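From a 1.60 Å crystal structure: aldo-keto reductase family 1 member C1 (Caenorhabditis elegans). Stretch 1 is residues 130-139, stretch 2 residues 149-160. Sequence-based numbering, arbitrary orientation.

Stretch 1, residues 130-139: PVEDVWRQFD
Stretch 2, residues 149-160: AVGVSNWNNDQI

Residues 131-139 form a helix, with Pro-130 at its N-cap, that packs over strand 150-153 and the loop leading to a second helix beginning at Asn-157. The helix and strand axes run roughly antiparallel, at 145° and 9.0 Å at closest approach. Register is set at both ends: CA of Val-131 lies 6.5 Å from CA of Gln-159, and CA of Phe-138 lies 6.5 Å from CA of Val-150. No hydrogen bond crosses the interface, which buries 432 Å² and is held by apolar packing.

At the start of the first helix, Val-131 (m) points toward Trp-155, whose chi angles of -78° and 40° turn one indole face to it. CG1 of Val-131 sits 4.1 Å from the centroid of the six-membered ring of Trp-155, 16° off the normal, a CH-pi contact; CB of Val-131 reaches CZ3 of Trp-155 at 3.6 Å. One turn on, Val-134 (t) meets the edge of this indole, CG1 to CZ2 of Trp-155 at 4.2 Å.

The CA-to-CB bond of Trp-135 points sideways to the second stretch, but its t rotamer, with chi2 of -115°, carries the six-membered ring to the strand. There its CH2 lies 3.5 Å from CG2 of Val-150 (m), and its CZ3 3.8 Å from CG1 of Val-152 (m). Between these valines, Gly-151 offers its backbone: its O approaches the indole edge, 3.7 Å from CZ3 of Trp-135. Phe-138 (chi1 -84°, chi2 -88°) receives the other methyl of Val-150 at its ring edge, CD1 to CG1 of Val-150 at 4.1 Å.

Reciprocal bonds fix the second helix's start. Asn-156 (p, chi2 44°) caps it, OD1 accepting from N of Gln-159 at 2.8 Å, while Gln-159 (m, t, chi3 -50°) folds back so that OE1 accepts from N of Asn-156 at 2.9 Å.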

ATOM      1  N   PRO A 130       2.570  -5.380  23.201  1.00 19.98           N
ATOM      2  CA  PRO A 130       3.263  -4.158  22.779  1.00 19.80           C
ATOM      3  C   PRO A 130       3.913  -4.291  21.407  1.00 19.26           C
ATOM      4  O   PRO A 130       4.340  -5.380  21.020  1.00 19.13           O
ATOM      5  CB  PRO A 130       4.283  -3.935  23.897  1.00 20.96           C
ATOM      6  CG  PRO A 130       4.580  -5.329  24.362  1.00 22.80           C
ATOM      7  CD  PRO A 130       3.210  -5.964  24.395  1.00 19.24           C
ATOM      8  N   VAL A 131       3.981  -3.187  20.671  1.00 18.16           N
ATOM      9  CA  VAL A 131       4.576  -3.221  19.338  1.00 20.49           C
ATOM     10  C   VAL A 131       6.012  -3.731  19.391  1.00 20.17           C
ATOM     11  O   VAL A 131       6.531  -4.236  18.393  1.00 19.86           O
ATOM     12  CB  VAL A 131       4.543  -1.825  18.644  1.00 19.62           C
ATOM     13  CG1 VAL A 131       3.104  -1.431  18.335  1.00 21.54           C
ATOM     14  CG2 VAL A 131       5.206  -0.780  19.517  1.00 21.67           C
ATOM     15  N   GLU A 132       6.656  -3.607  20.549  1.00 20.05           N
ATOM     16  CA  GLU A 132       8.023  -4.096  20.677  1.00 20.32           C
ATOM     17  C   GLU A 132       8.036  -5.617  20.529  1.00 19.86           C
ATOM     18  O   GLU A 132       8.915  -6.173  19.872  1.00 21.03           O
ATOM     19  CB  GLU A 132       8.632  -3.697  22.026  1.00 20.73           C
ATOM     20  CG  GLU A 132       8.956  -2.212  22.139  1.00 21.12           C
ATOM     21  CD  GLU A 132       7.854  -1.417  22.805  1.00 23.77           C
ATOM     22  OE1 GLU A 132       6.703  -1.911  22.857  1.00 24.10           O
ATOM     23  OE2 GLU A 132       8.140  -0.291  23.271  1.00 23.27           O
ATOM     24  N   ASP A 133       7.057  -6.286  21.132  1.00 19.66           N
ATOM     25  CA  ASP A 133       6.975  -7.739  21.045  1.00 20.33           C
ATOM     26  C   ASP A 133       6.596  -8.174  19.638  1.00 20.42           C
ATOM     27  O   ASP A 133       7.057  -9.211  19.147  1.00 20.51           O
ATOM     28  CB  ASP A 133       5.963  -8.284  22.058  1.00 21.90           C
ATOM     29  CG  ASP A 133       6.450  -8.156  23.492  1.00 25.76           C
ATOM     30  OD1 ASP A 133       7.681  -8.047  23.698  1.00 29.14           O
ATOM     31  OD2 ASP A 133       5.608  -8.183  24.414  1.00 26.87           O
ATOM     32  N   VAL A 134       5.754  -7.376  18.989  1.00 18.18           N
ATOM     33  CA  VAL A 134       5.326  -7.664  17.625  1.00 17.52           C
ATOM     34  C   VAL A 134       6.536  -7.554  16.706  1.00 17.48           C
ATOM     35  O   VAL A 134       6.794  -8.438  15.882  1.00 16.93           O
ATOM     36  CB  VAL A 134       4.247  -6.660  17.142  1.00 16.65           C
ATOM     37  CG1 VAL A 134       3.926  -6.901  15.664  1.00 17.86           C
ATOM     38  CG2 VAL A 134       2.990  -6.809  17.975  1.00 17.89           C
ATOM     39  N   TRP A 135       7.296  -6.473  16.849  1.00 16.75           N
ATOM     40  CA  TRP A 135       8.456  -6.302  15.988  1.00 17.66           C
ATOM     41  C   TRP A 135       9.516  -7.397  16.157  1.00 17.86           C
ATOM     42  O   TRP A 135      10.180  -7.772  15.188  1.00 18.68           O
ATOM     43  CB  TRP A 135       9.097  -4.931  16.199  1.00 17.54           C
ATOM     44  CG  TRP A 135      10.089  -4.631  15.133  1.00 16.93           C
ATOM     45  CD1 TRP A 135      11.430  -4.467  15.283  1.00 16.74           C
ATOM     46  CD2 TRP A 135       9.824  -4.553  13.727  1.00 16.17           C
ATOM     47  NE1 TRP A 135      12.026  -4.298  14.055  1.00 17.02           N
ATOM     48  CE2 TRP A 135      11.062  -4.347  13.081  1.00 15.49           C
ATOM     49  CE3 TRP A 135       8.657  -4.645  12.948  1.00 16.00           C
ATOM     50  CZ2 TRP A 135      11.173  -4.227  11.691  1.00 16.55           C
ATOM     51  CZ3 TRP A 135       8.768  -4.526  11.563  1.00 16.93           C
ATOM     52  CH2 TRP A 135      10.018  -4.321  10.952  1.00 16.59           C
ATOM     53  N   ARG A 136       9.684  -7.913  17.371  1.00 17.80           N
ATOM     54  CA  ARG A 136      10.671  -8.967  17.573  1.00 18.09           C
ATOM     55  C   ARG A 136      10.352 -10.173  16.683  1.00 18.56           C
ATOM     56  O   ARG A 136      11.261 -10.855  16.208  1.00 18.27           O
ATOM     57  CB  ARG A 136      10.727  -9.392  19.047  1.00 21.57           C
ATOM     58  CG  ARG A 136      11.073  -8.260  20.008  1.00 25.68           C
ATOM     59  CD  ARG A 136      11.413  -8.793  21.394  1.00 30.20           C
ATOM     60  NE  ARG A 136      12.758  -9.353  21.417  1.00 30.20           N
ATOM     61  CZ  ARG A 136      13.858  -8.648  21.666  1.00 32.59           C
ATOM     62  NH1 ARG A 136      13.778  -7.351  21.933  1.00 31.89           N
ATOM     63  NH2 ARG A 136      15.044  -9.233  21.612  1.00 32.60           N
ATOM     64  N   GLN A 137       9.070 -10.437  16.443  1.00 17.98           N
ATOM     65  CA  GLN A 137       8.713 -11.565  15.582  1.00 17.77           C
ATOM     66  C   GLN A 137       9.079 -11.280  14.124  1.00 18.65           C
ATOM     67  O   GLN A 137       9.442 -12.189  13.375  1.00 17.93           O
ATOM     68  CB  GLN A 137       7.218 -11.886  15.681  1.00 18.38           C
ATOM     69  CG  GLN A 137       6.765 -12.363  17.053  1.00 20.20           C
ATOM     70  CD  GLN A 137       5.381 -12.968  17.018  1.00 20.42           C
ATOM     71  OE1 GLN A 137       5.191 -14.079  16.519  1.00 18.78           O
ATOM     72  NE2 GLN A 137       4.400 -12.231  17.525  1.00 20.43           N
ATOM     73  N   PHE A 138       8.983 -10.016  13.723  1.00 16.76           N
ATOM     74  CA  PHE A 138       9.329  -9.641  12.357  1.00 16.39           C
ATOM     75  C   PHE A 138      10.833  -9.759  12.164  1.00 16.28           C
ATOM     76  O   PHE A 138      11.308 -10.191  11.110  1.00 16.43           O
ATOM     77  CB  PHE A 138       8.826  -8.221  12.054  1.00 16.64           C
ATOM     78  CG  PHE A 138       7.381  -8.184  11.635  1.00 14.52           C
ATOM     79  CD1 PHE A 138       7.032  -8.336  10.293  1.00 15.88           C
ATOM     80  CD2 PHE A 138       6.363  -8.119  12.590  1.00 14.42           C
ATOM     81  CE1 PHE A 138       5.700  -8.431   9.907  1.00 16.39           C
ATOM     82  CE2 PHE A 138       5.028  -8.216  12.210  1.00 15.73           C
ATOM     83  CZ  PHE A 138       4.691  -8.376  10.863  1.00 16.05           C
ATOM     84  N   ASP A 139      11.580  -9.381  13.194  1.00 17.16           N
ATOM     85  CA  ASP A 139      13.036  -9.476  13.158  1.00 17.31           C
ATOM     86  C   ASP A 139      13.401 -10.944  12.921  1.00 18.56           C
ATOM     87  O   ASP A 139      14.276 -11.252  12.112  1.00 18.36           O
ATOM     88  CB  ASP A 139      13.610  -9.004  14.494  1.00 19.37           C
ATOM     89  CG  ASP A 139      15.114  -9.221  14.605  1.00 19.40           C
ATOM     90  OD1 ASP A 139      15.877  -8.565  13.868  1.00 20.47           O
ATOM     91  OD2 ASP A 139      15.532 -10.062  15.432  1.00 20.93           O
ATOM     92  N   ALA A 149      12.615  -8.237   3.382  1.00 16.04           N
ATOM     93  CA  ALA A 149      12.504  -6.941   4.043  1.00 15.21           C
ATOM     94  C   ALA A 149      11.256  -6.990   4.919  1.00 15.88           C
ATOM     95  O   ALA A 149      10.327  -7.754   4.642  1.00 16.39           O
ATOM     96  CB  ALA A 149      12.377  -5.817   3.001  1.00 14.73           C
ATOM     97  N   VAL A 150      11.230  -6.182   5.973  1.00 15.83           N
ATOM     98  CA  VAL A 150      10.088  -6.159   6.873  1.00 15.47           C
ATOM     99  C   VAL A 150       9.667  -4.733   7.189  1.00 16.07           C
ATOM    100  O   VAL A 150      10.473  -3.803   7.119  1.00 15.53           O
ATOM    101  CB  VAL A 150      10.384  -6.914   8.199  1.00 15.87           C
ATOM    102  CG1 VAL A 150      10.363  -8.424   7.951  1.00 17.42           C
ATOM    103  CG2 VAL A 150      11.731  -6.493   8.760  1.00 17.21           C
ATOM    104  N   GLY A 151       8.398  -4.562   7.536  1.00 15.57           N
ATOM    105  CA  GLY A 151       7.898  -3.235   7.833  1.00 15.43           C
ATOM    106  C   GLY A 151       6.556  -3.233   8.526  1.00 15.58           C
ATOM    107  O   GLY A 151       6.079  -4.262   9.001  1.00 14.40           O
ATOM    108  N   VAL A 152       5.939  -2.059   8.559  1.00 14.89           N
ATOM    109  CA  VAL A 152       4.669  -1.885   9.237  1.00 14.31           C
ATOM    110  C   VAL A 152       3.663  -1.080   8.419  1.00 14.50           C
ATOM    111  O   VAL A 152       4.020  -0.405   7.450  1.00 16.23           O
ATOM    112  CB  VAL A 152       4.897  -1.163  10.574  1.00 14.16           C
ATOM    113  CG1 VAL A 152       5.943  -1.921  11.400  1.00 15.65           C
ATOM    114  CG2 VAL A 152       5.381   0.263  10.306  1.00 16.48           C
ATOM    115  N   SER A 153       2.398  -1.157   8.821  1.00 15.17           N
ATOM    116  CA  SER A 153       1.340  -0.418   8.149  1.00 15.88           C
ATOM    117  C   SER A 153       0.381   0.119   9.201  1.00 16.19           C
ATOM    118  O   SER A 153       0.026  -0.581  10.145  1.00 15.14           O
ATOM    119  CB  SER A 153       0.582  -1.321   7.172  1.00 16.68           C
ATOM    120  OG  SER A 153      -0.348  -0.561   6.404  1.00 16.34           O
ATOM    121  N   ASN A 154      -0.025   1.372   9.042  1.00 15.96           N
ATOM    122  CA  ASN A 154      -0.959   1.997   9.976  1.00 16.94           C
ATOM    123  C   ASN A 154      -0.406   2.167  11.396  1.00 16.24           C
ATOM    124  O   ASN A 154      -1.163   2.164  12.368  1.00 16.13           O
ATOM    125  CB  ASN A 154      -2.259   1.192  10.022  1.00 16.16           C
ATOM    126  CG  ASN A 154      -2.897   1.045   8.653  1.00 18.33           C
ATOM    127  OD1 ASN A 154      -3.118  -0.069   8.166  1.00 18.68           O
ATOM    128  ND2 ASN A 154      -3.189   2.175   8.017  1.00 14.84           N
ATOM    129  N   TRP A 155       0.912   2.293  11.508  1.00 16.22           N
ATOM    130  CA  TRP A 155       1.566   2.511  12.792  1.00 16.37           C
ATOM    131  C   TRP A 155       1.847   4.010  12.874  1.00 16.76           C
ATOM    132  O   TRP A 155       2.020   4.660  11.837  1.00 16.89           O
ATOM    133  CB  TRP A 155       2.906   1.778  12.852  1.00 15.93           C
ATOM    134  CG  TRP A 155       2.838   0.295  13.100  1.00 14.39           C
ATOM    135  CD1 TRP A 155       1.937  -0.594  12.580  1.00 16.07           C
ATOM    136  CD2 TRP A 155       3.769  -0.480  13.871  1.00 16.45           C
ATOM    137  NE1 TRP A 155       2.257  -1.875  12.979  1.00 15.02           N
ATOM    138  CE2 TRP A 155       3.372  -1.831  13.775  1.00 15.19           C
ATOM    139  CE3 TRP A 155       4.902  -0.162  14.635  1.00 17.05           C
ATOM    140  CZ2 TRP A 155       4.068  -2.868  14.413  1.00 16.96           C
ATOM    141  CZ3 TRP A 155       5.599  -1.193  15.271  1.00 15.83           C
ATOM    142  CH2 TRP A 155       5.175  -2.533  15.156  1.00 17.41           C
ATOM    143  N   ASN A 156       1.895   4.568  14.083  1.00 17.75           N
ATOM    144  CA  ASN A 156       2.214   5.989  14.195  1.00 16.76           C
ATOM    145  C   ASN A 156       3.716   6.132  14.459  1.00 17.73           C
ATOM    146  O   ASN A 156       4.407   5.134  14.668  1.00 17.43           O
ATOM    147  CB  ASN A 156       1.385   6.689  15.292  1.00 17.78           C
ATOM    148  CG  ASN A 156       1.632   6.139  16.684  1.00 16.53           C
ATOM    149  OD1 ASN A 156       2.766   5.900  17.085  1.00 17.64           O
ATOM    150  ND2 ASN A 156       0.554   5.958  17.443  1.00 17.45           N
ATOM    151  N   ASN A 157       4.219   7.361  14.434  1.00 18.03           N
ATOM    152  CA  ASN A 157       5.644   7.612  14.634  1.00 18.58           C
ATOM    153  C   ASN A 157       6.201   7.065  15.942  1.00 18.00           C
ATOM    154  O   ASN A 157       7.307   6.524  15.966  1.00 17.38           O
ATOM    155  CB  ASN A 157       5.945   9.109  14.560  1.00 20.14           C
ATOM    156  CG  ASN A 157       5.657   9.700  13.193  1.00 22.32           C
ATOM    157  OD1 ASN A 157       5.377   8.980  12.232  1.00 21.38           O
ATOM    158  ND2 ASN A 157       5.733  11.023  13.098  1.00 23.00           N
ATOM    159  N   ASP A 158       5.450   7.210  17.029  1.00 19.61           N
ATOM    160  CA  ASP A 158       5.910   6.735  18.330  1.00 21.12           C
ATOM    161  C   ASP A 158       6.062   5.219  18.361  1.00 20.11           C
ATOM    162  O   ASP A 158       7.001   4.696  18.963  1.00 20.33           O
ATOM    163  CB  ASP A 158       4.949   7.182  19.435  1.00 25.46           C
ATOM    164  CG  ASP A 158       4.883   8.689  19.573  1.00 31.53           C
ATOM    165  OD1 ASP A 158       5.955   9.329  19.631  1.00 35.55           O
ATOM    166  OD2 ASP A 158       3.761   9.237  19.626  1.00 39.21           O
ATOM    167  N   GLN A 159       5.142   4.515  17.709  1.00 18.40           N
ATOM    168  CA  GLN A 159       5.197   3.057  17.669  1.00 16.45           C
ATOM    169  C   GLN A 159       6.402   2.606  16.848  1.00 16.63           C
ATOM    170  O   GLN A 159       7.101   1.657  17.218  1.00 17.21           O
ATOM    171  CB  GLN A 159       3.893   2.490  17.089  1.00 16.32           C
ATOM    172  CG  GLN A 159       2.691   2.739  18.010  1.00 13.68           C
ATOM    173  CD  GLN A 159       1.362   2.365  17.386  1.00 16.70           C
ATOM    174  OE1 GLN A 159       1.058   2.768  16.262  1.00 16.34           O
ATOM    175  NE2 GLN A 159       0.548   1.618  18.124  1.00 16.93           N
ATOM    176  N   ILE A 160       6.657   3.285  15.735  1.00 16.96           N
ATOM    177  CA  ILE A 160       7.807   2.931  14.915  1.00 16.83           C
ATOM    178  C   ILE A 160       9.096   3.196  15.694  1.00 17.43           C
ATOM    179  O   ILE A 160      10.027   2.388  15.657  1.00 19.15           O
ATOM    180  CB  ILE A 160       7.817   3.715  13.587  1.00 16.19           C
ATOM    181  CG1 ILE A 160       6.621   3.274  12.741  1.00 15.16           C
ATOM    182  CG2 ILE A 160       9.130   3.469  12.839  1.00 17.60           C
ATOM    183  CD1 ILE A 160       6.451   4.040  11.436  1.00 17.06           C
TER